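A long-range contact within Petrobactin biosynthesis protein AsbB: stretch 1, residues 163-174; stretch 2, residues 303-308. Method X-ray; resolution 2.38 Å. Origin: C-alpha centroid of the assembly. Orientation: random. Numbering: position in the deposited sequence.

Stretch 1 163-174: YHPSYKARIGFQ
Stretch 2 303-308: NILNTS

Residues 163-174, an irregular segment without helix or strand, lie against residues 303-308, the end of a weakly bonded strand followed by loop, and the two bury 485 Å² between them. They run antiparallel and are joined by a single beta bridge between Ile-171 and Leu-305, whose CA atoms stand 4.8 Å apart. This is a hydrogen-bonded pair: Ile-171 N donates to Leu-305 O at 2.8 Å, and Leu-305 N returns a bond to Ile-171 O at 3.1 Å. From there the register runs to Arg-170 CA opposite Asn-306 CA at 4.8 Å and Tyr-167 CA near Thr-307 CA at 5.7 Å.

Just beside the bridge, Arg-170 (phi/psi 46/51) opens a type II turn ending at Phe-173, closed by Phe-173 N to Arg-170 O at 3.1 Å. Ile-171 (-62/127) and Gly-172 (110/-20) fill its central positions; at Gly-172 a CB would be jammed against the carbonyl O of Ile-171 and would lie tight against Ile-304 CG2.

Ile-304, extended at -153/157 with chi1 p and chi2 t, covers the most surface. Ile-304 CA makes a CA-H...O contact with Ile-171 O at 3.2 Å, and the side chain meets the Phe-173 ring, with Ile-304 CG2 3.8 Å from Phe-173 CE1 and Ile-304 CD1 over one ring face. Phe-173 (chi1 m, chi2 -2°) has its CA-to-CB bond sideways, but the end of its side chain comes nearer the strand, where the ring and the isoleucine side chain, both hydrocarbon, pack together. At the bridge itself, Ile-171 (m, m) and Leu-305 (chi1 t, chi2 117°) set CB against CB at 3.8 Å.

Asn-306 (chi1 -120°, chi2 -15°) brings its amide back to the first stretch. Asn-306 OD1 accepts from Arg-170 N at 3.0 Å, giving that backbone NH a side-chain acceptor next to the bridge. Its ND2 sits at the edge of the Arg-170 guanidinium, near its plane, and a water accepts weak hydrogen bonds from Asn-306 ND2 at 3.1 Å and Arg-170 NH2 at 3.3 Å. The CA-to-CB bond of Arg-170 (chi1 m, chi2 t, chi3 t) points away, yet Arg-170 CG still lies 3.7 Å from Asn-306 ND2.

Thr-307, poorly ordered, turns into a left-handed conformation (65/31) with chi1 t. Thr-307 CA lies 3.9 Å from Ser-166 O, and Thr-307 OG1 sits over one face of the His-164 ring (chi1 m, chi2 -65°), 3.6 Å from His-164 CD2. That buried hydroxyl has no hydrogen-bonding partner in the model, so its pairing with the imidazole is one of packing.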

ATOM      1  N   TYR B 163     -12.568  20.315   9.299  1.00 45.77           N
ATOM      2  CA  TYR B 163     -13.027  19.342  10.288  1.00 46.80           C
ATOM      3  C   TYR B 163     -12.173  18.080  10.356  1.00 54.22           C
ATOM      4  O   TYR B 163     -11.573  17.792  11.405  1.00 52.59           O
ATOM      5  CB  TYR B 163     -14.472  18.957  10.055  1.00 56.42           C
ATOM      6  CG  TYR B 163     -15.006  18.080  11.143  1.00 68.29           C
ATOM      7  CD1 TYR B 163     -15.676  18.630  12.222  1.00 73.40           C
ATOM      8  CD2 TYR B 163     -14.844  16.693  11.098  1.00 59.75           C
ATOM      9  CE1 TYR B 163     -16.174  17.830  13.227  1.00 73.91           C
ATOM     10  CE2 TYR B 163     -15.335  15.892  12.100  1.00 50.93           C
ATOM     11  CZ  TYR B 163     -16.002  16.464  13.166  1.00 59.98           C
ATOM     12  OH  TYR B 163     -16.513  15.695  14.177  1.00 53.90           O
ATOM     13  N   HIS B 164     -12.138  17.326   9.252  1.00 57.66           N
ATOM     14  CA  HIS B 164     -11.449  16.027   9.228  1.00 58.59           C
ATOM     15  C   HIS B 164      -9.999  16.179   9.639  1.00 52.50           C
ATOM     16  O   HIS B 164      -9.248  16.881   8.977  1.00 54.03           O
ATOM     17  CB  HIS B 164     -11.494  15.361   7.840  1.00 51.47           C
ATOM     18  CG  HIS B 164     -12.855  14.907   7.431  1.00 64.22           C
ATOM     19  ND1 HIS B 164     -13.535  13.911   8.098  1.00 74.04           N
ATOM     20  CD2 HIS B 164     -13.652  15.290   6.402  1.00 68.46           C
ATOM     21  CE1 HIS B 164     -14.699  13.707   7.502  1.00 76.66           C
ATOM     22  NE2 HIS B 164     -14.791  14.523   6.467  1.00 70.04           N
ATOM     23  N   PRO B 165      -9.598  15.505  10.730  1.00 49.96           N
ATOM     24  CA  PRO B 165      -8.203  15.670  11.158  1.00 52.72           C
ATOM     25  C   PRO B 165      -7.174  15.152  10.139  1.00 52.58           C
ATOM     26  O   PRO B 165      -6.095  15.756  10.041  1.00 48.65           O
ATOM     27  CB  PRO B 165      -8.148  14.954  12.511  1.00 48.86           C
ATOM     28  CG  PRO B 165      -9.426  14.150  12.591  1.00 42.11           C
ATOM     29  CD  PRO B 165     -10.425  14.851  11.759  1.00 42.67           C
ATOM     30  N   SER B 166      -7.453  14.110   9.363  1.00 47.30           N
ATOM     31  CA  SER B 166      -6.527  13.951   8.255  1.00 56.79           C
ATOM     32  C   SER B 166      -7.179  14.382   6.920  1.00 55.91           C
ATOM     33  O   SER B 166      -7.832  13.581   6.232  1.00 67.47           O
ATOM     34  CB  SER B 166      -6.093  12.483   8.186  1.00 58.94           C
ATOM     35  OG  SER B 166      -7.223  11.655   8.048  1.00 55.71           O
ATOM     36  N   TYR B 167      -6.864  15.608   6.511  1.00 50.81           N
ATOM     37  CA  TYR B 167      -7.444  16.241   5.331  1.00 49.10           C
ATOM     38  C   TYR B 167      -6.586  16.152   4.072  1.00 47.62           C
ATOM     39  O   TYR B 167      -7.002  16.571   2.996  1.00 59.93           O
ATOM     40  CB  TYR B 167      -7.692  17.731   5.668  1.00 56.25           C
ATOM     41  CG  TYR B 167      -6.516  18.451   6.356  1.00 46.42           C
ATOM     42  CD1 TYR B 167      -5.466  18.983   5.610  1.00 49.67           C
ATOM     43  CD2 TYR B 167      -6.438  18.559   7.739  1.00 51.85           C
ATOM     44  CE1 TYR B 167      -4.389  19.631   6.216  1.00 49.94           C
ATOM     45  CE2 TYR B 167      -5.361  19.211   8.360  1.00 46.58           C
ATOM     46  CZ  TYR B 167      -4.342  19.746   7.582  1.00 50.01           C
ATOM     47  OH  TYR B 167      -3.266  20.380   8.156  1.00 50.90           O
ATOM     48  N   LYS B 168      -5.330  15.799   4.287  1.00 48.55           N
ATOM     49  CA  LYS B 168      -4.277  15.495   3.305  1.00 53.69           C
ATOM     50  C   LYS B 168      -3.683  14.087   3.048  1.00 49.42           C
ATOM     51  O   LYS B 168      -2.567  14.006   2.530  1.00 54.06           O
ATOM     52  CB  LYS B 168      -3.239  16.618   3.216  1.00 54.91           C
ATOM     53  CG  LYS B 168      -3.091  17.147   1.791  1.00 53.64           C
ATOM     54  CD  LYS B 168      -2.368  18.486   1.798  1.00 47.33           C
ATOM     55  CE  LYS B 168      -3.353  19.629   1.628  1.00 49.47           C
ATOM     56  NZ  LYS B 168      -2.662  20.927   1.617  1.00 52.49           N
ATOM     57  N   ALA B 169      -4.249  13.029   3.603  1.00 44.79           N
ATOM     58  CA  ALA B 169      -3.520  11.754   3.681  1.00 40.53           C
ATOM     59  C   ALA B 169      -2.844  11.325   2.385  1.00 43.25           C
ATOM     60  O   ALA B 169      -1.634  11.011   2.382  1.00 42.77           O
ATOM     61  CB  ALA B 169      -4.424  10.651   4.178  1.00 34.44           C
ATOM     62  N   ARG B 170      -3.614  11.320   1.306  1.00 40.94           N
ATOM     63  CA  ARG B 170      -3.132  10.870  -0.001  1.00 47.20           C
ATOM     64  C   ARG B 170      -2.348   9.559   0.055  1.00 49.49           C
ATOM     65  O   ARG B 170      -1.228   9.494  -0.467  1.00 46.49           O
ATOM     66  CB  ARG B 170      -2.260  11.940  -0.659  1.00 51.23           C
ATOM     67  CG  ARG B 170      -3.036  13.070  -1.293  1.00 57.97           C
ATOM     68  CD  ARG B 170      -2.155  14.284  -1.577  1.00 49.93           C
ATOM     69  NE  ARG B 170      -2.970  15.483  -1.675  1.00 50.03           N
ATOM     70  CZ  ARG B 170      -2.522  16.692  -2.007  1.00 46.92           C
ATOM     71  NH1 ARG B 170      -1.236  16.888  -2.270  1.00 40.85           N
ATOM     72  NH2 ARG B 170      -3.371  17.712  -2.046  1.00 49.24           N
ATOM     73  N   ILE B 171      -2.902   8.527   0.695  1.00 50.80           N
ATOM     74  CA  ILE B 171      -2.224   7.215   0.761  1.00 38.72           C
ATOM     75  C   ILE B 171      -2.052   6.619  -0.662  1.00 43.07           C
ATOM     76  O   ILE B 171      -3.015   6.459  -1.437  1.00 48.51           O
ATOM     77  CB  ILE B 171      -2.977   6.222   1.689  1.00 56.15           C
ATOM     78  CG1 ILE B 171      -3.478   6.936   2.961  1.00 46.20           C
ATOM     79  CG2 ILE B 171      -2.112   4.943   2.020  1.00 35.20           C
ATOM     80  CD1 ILE B 171      -2.411   7.480   3.866  1.00 45.29           C
ATOM     81  N   GLY B 172      -0.815   6.262  -0.985  1.00 44.17           N
ATOM     82  CA  GLY B 172      -0.403   5.952  -2.349  1.00 37.72           C
ATOM     83  C   GLY B 172       0.527   6.956  -3.028  1.00 44.47           C
ATOM     84  O   GLY B 172       1.250   6.543  -3.941  1.00 47.29           O
ATOM     85  N   PHE B 173       0.593   8.216  -2.560  1.00 46.04           N
ATOM     86  CA  PHE B 173       1.603   9.182  -3.057  1.00 48.53           C
ATOM     87  C   PHE B 173       2.777   9.252  -2.098  1.00 46.33           C
ATOM     88  O   PHE B 173       2.597   9.552  -0.904  1.00 38.81           O
ATOM     89  CB  PHE B 173       1.057  10.630  -3.186  1.00 45.74           C
ATOM     90  CG  PHE B 173       0.156  10.879  -4.389  1.00 50.64           C
ATOM     91  CD1 PHE B 173      -0.112   9.892  -5.318  1.00 50.69           C
ATOM     92  CD2 PHE B 173      -0.436  12.131  -4.575  1.00 51.15           C
ATOM     93  CE1 PHE B 173      -0.960  10.147  -6.446  1.00 49.31           C
ATOM     94  CE2 PHE B 173      -1.270  12.386  -5.671  1.00 45.91           C
ATOM     95  CZ  PHE B 173      -1.536  11.387  -6.609  1.00 44.69           C
ATOM     96  N   GLN B 174       3.989   9.011  -2.600  1.00 43.12           N
ATOM     97  CA  GLN B 174       5.170   9.432  -1.840  1.00 45.86           C
ATOM     98  C   GLN B 174       5.505  10.868  -2.280  1.00 53.30           C
ATOM     99  O   GLN B 174       4.756  11.463  -3.075  1.00 45.06           O
ATOM    100  CB  GLN B 174       6.326   8.448  -2.008  1.00 44.64           C
ATOM    101  CG  GLN B 174       6.056   7.123  -1.282  1.00 52.60           C
ATOM    102  CD  GLN B 174       5.664   7.325   0.196  1.00 68.04           C
ATOM    103  OE1 GLN B 174       4.647   6.789   0.656  1.00 71.74           O
ATOM    104  NE2 GLN B 174       6.477   8.102   0.943  1.00 64.97           N
ATOM    105  N   ASN B 303      -6.713   5.498  -7.683  1.00 45.11           N
ATOM    106  CA  ASN B 303      -6.780   4.670  -6.513  1.00 41.59           C
ATOM    107  C   ASN B 303      -5.759   5.169  -5.503  1.00 46.50           C
ATOM    108  O   ASN B 303      -4.704   4.584  -5.318  1.00 45.69           O
ATOM    109  CB  ASN B 303      -6.362   3.252  -6.943  1.00 39.07           C
ATOM    110  CG  ASN B 303      -7.550   2.366  -7.320  1.00 43.55           C
ATOM    111  OD1 ASN B 303      -8.212   2.568  -8.358  1.00 41.05           O
ATOM    112  ND2 ASN B 303      -7.813   1.368  -6.488  1.00 37.12           N
ATOM    113  N   ILE B 304      -6.249   6.023  -4.623  1.00 51.92           N
ATOM    114  CA  ILE B 304      -5.469   6.620  -3.555  1.00 64.77           C
ATOM    115  C   ILE B 304      -6.513   6.920  -2.503  1.00 64.86           C
ATOM    116  O   ILE B 304      -7.722   7.053  -2.791  1.00 56.36           O
ATOM    117  CB  ILE B 304      -4.690   7.968  -3.900  1.00 62.05           C
ATOM    118  CG1 ILE B 304      -5.650   9.129  -4.132  1.00 65.32           C
ATOM    119  CG2 ILE B 304      -3.675   7.830  -5.034  1.00 51.35           C
ATOM    120  CD1 ILE B 304      -4.941  10.472  -4.233  1.00 72.18           C
ATOM    121  N   LEU B 305      -6.046   7.015  -1.275  1.00 62.24           N
ATOM    122  CA  LEU B 305      -6.947   7.227  -0.183  1.00 64.96           C
ATOM    123  C   LEU B 305      -6.733   8.620   0.394  1.00 63.75           C
ATOM    124  O   LEU B 305      -5.654   8.956   0.906  1.00 62.69           O
ATOM    125  CB  LEU B 305      -6.732   6.149   0.861  1.00 73.35           C
ATOM    126  CG  LEU B 305      -7.852   6.005   1.869  1.00 88.50           C
ATOM    127  CD1 LEU B 305      -8.481   4.610   1.719  1.00 91.95           C
ATOM    128  CD2 LEU B 305      -7.292   6.260   3.281  1.00 92.74           C
ATOM    129  N   ASN B 306      -7.781   9.422   0.280  1.00 69.90           N
ATOM    130  CA  ASN B 306      -7.840  10.751   0.853  1.00 88.28           C
ATOM    131  C   ASN B 306      -9.059  10.850   1.734  1.00104.45           C
ATOM    132  O   ASN B 306     -10.181  10.638   1.261  1.00112.03           O
ATOM    133  CB  ASN B 306      -7.964  11.777  -0.254  1.00 89.57           C
ATOM    134  CG  ASN B 306      -6.837  12.732  -0.252  1.00 89.87           C
ATOM    135  OD1 ASN B 306      -6.099  12.817   0.725  1.00 85.41           O
ATOM    136  ND2 ASN B 306      -6.680  13.467  -1.346  1.00 92.82           N
ATOM    137  N   THR B 307      -8.845  11.177   3.003  1.00111.31           N
ATOM    138  CA  THR B 307      -9.937  11.253   3.972  1.00118.18           C
ATOM    139  C   THR B 307     -10.582   9.880   4.215  1.00119.17           C
ATOM    140  O   THR B 307     -11.775   9.776   4.507  1.00119.80           O
ATOM    141  CB  THR B 307     -10.995  12.340   3.586  1.00131.77           C
ATOM    142  OG1 THR B 307     -11.609  12.857   4.771  1.00132.15           O
ATOM    143  CG2 THR B 307     -12.080  11.790   2.644  1.00130.65           C
ATOM    144  N   SER B 308      -9.765   8.835   4.091  1.00119.30           N
ATOM    145  CA  SER B 308     -10.147   7.470   4.477  1.00119.99           C
ATOM    146  C   SER B 308     -10.919   6.640   3.432  1.00110.75           C
ATOM    147  O   SER B 308     -11.191   5.455   3.662  1.00111.29           O
ATOM    148  CB  SER B 308     -10.869   7.468   5.832  1.00126.78           C
ATOM    149  OG  SER B 308     -10.096   8.143   6.817  1.00129.69           O
TER
HETATM  150  O   HOH W   1      -6.100  16.430  -0.638  1.00 67.22           O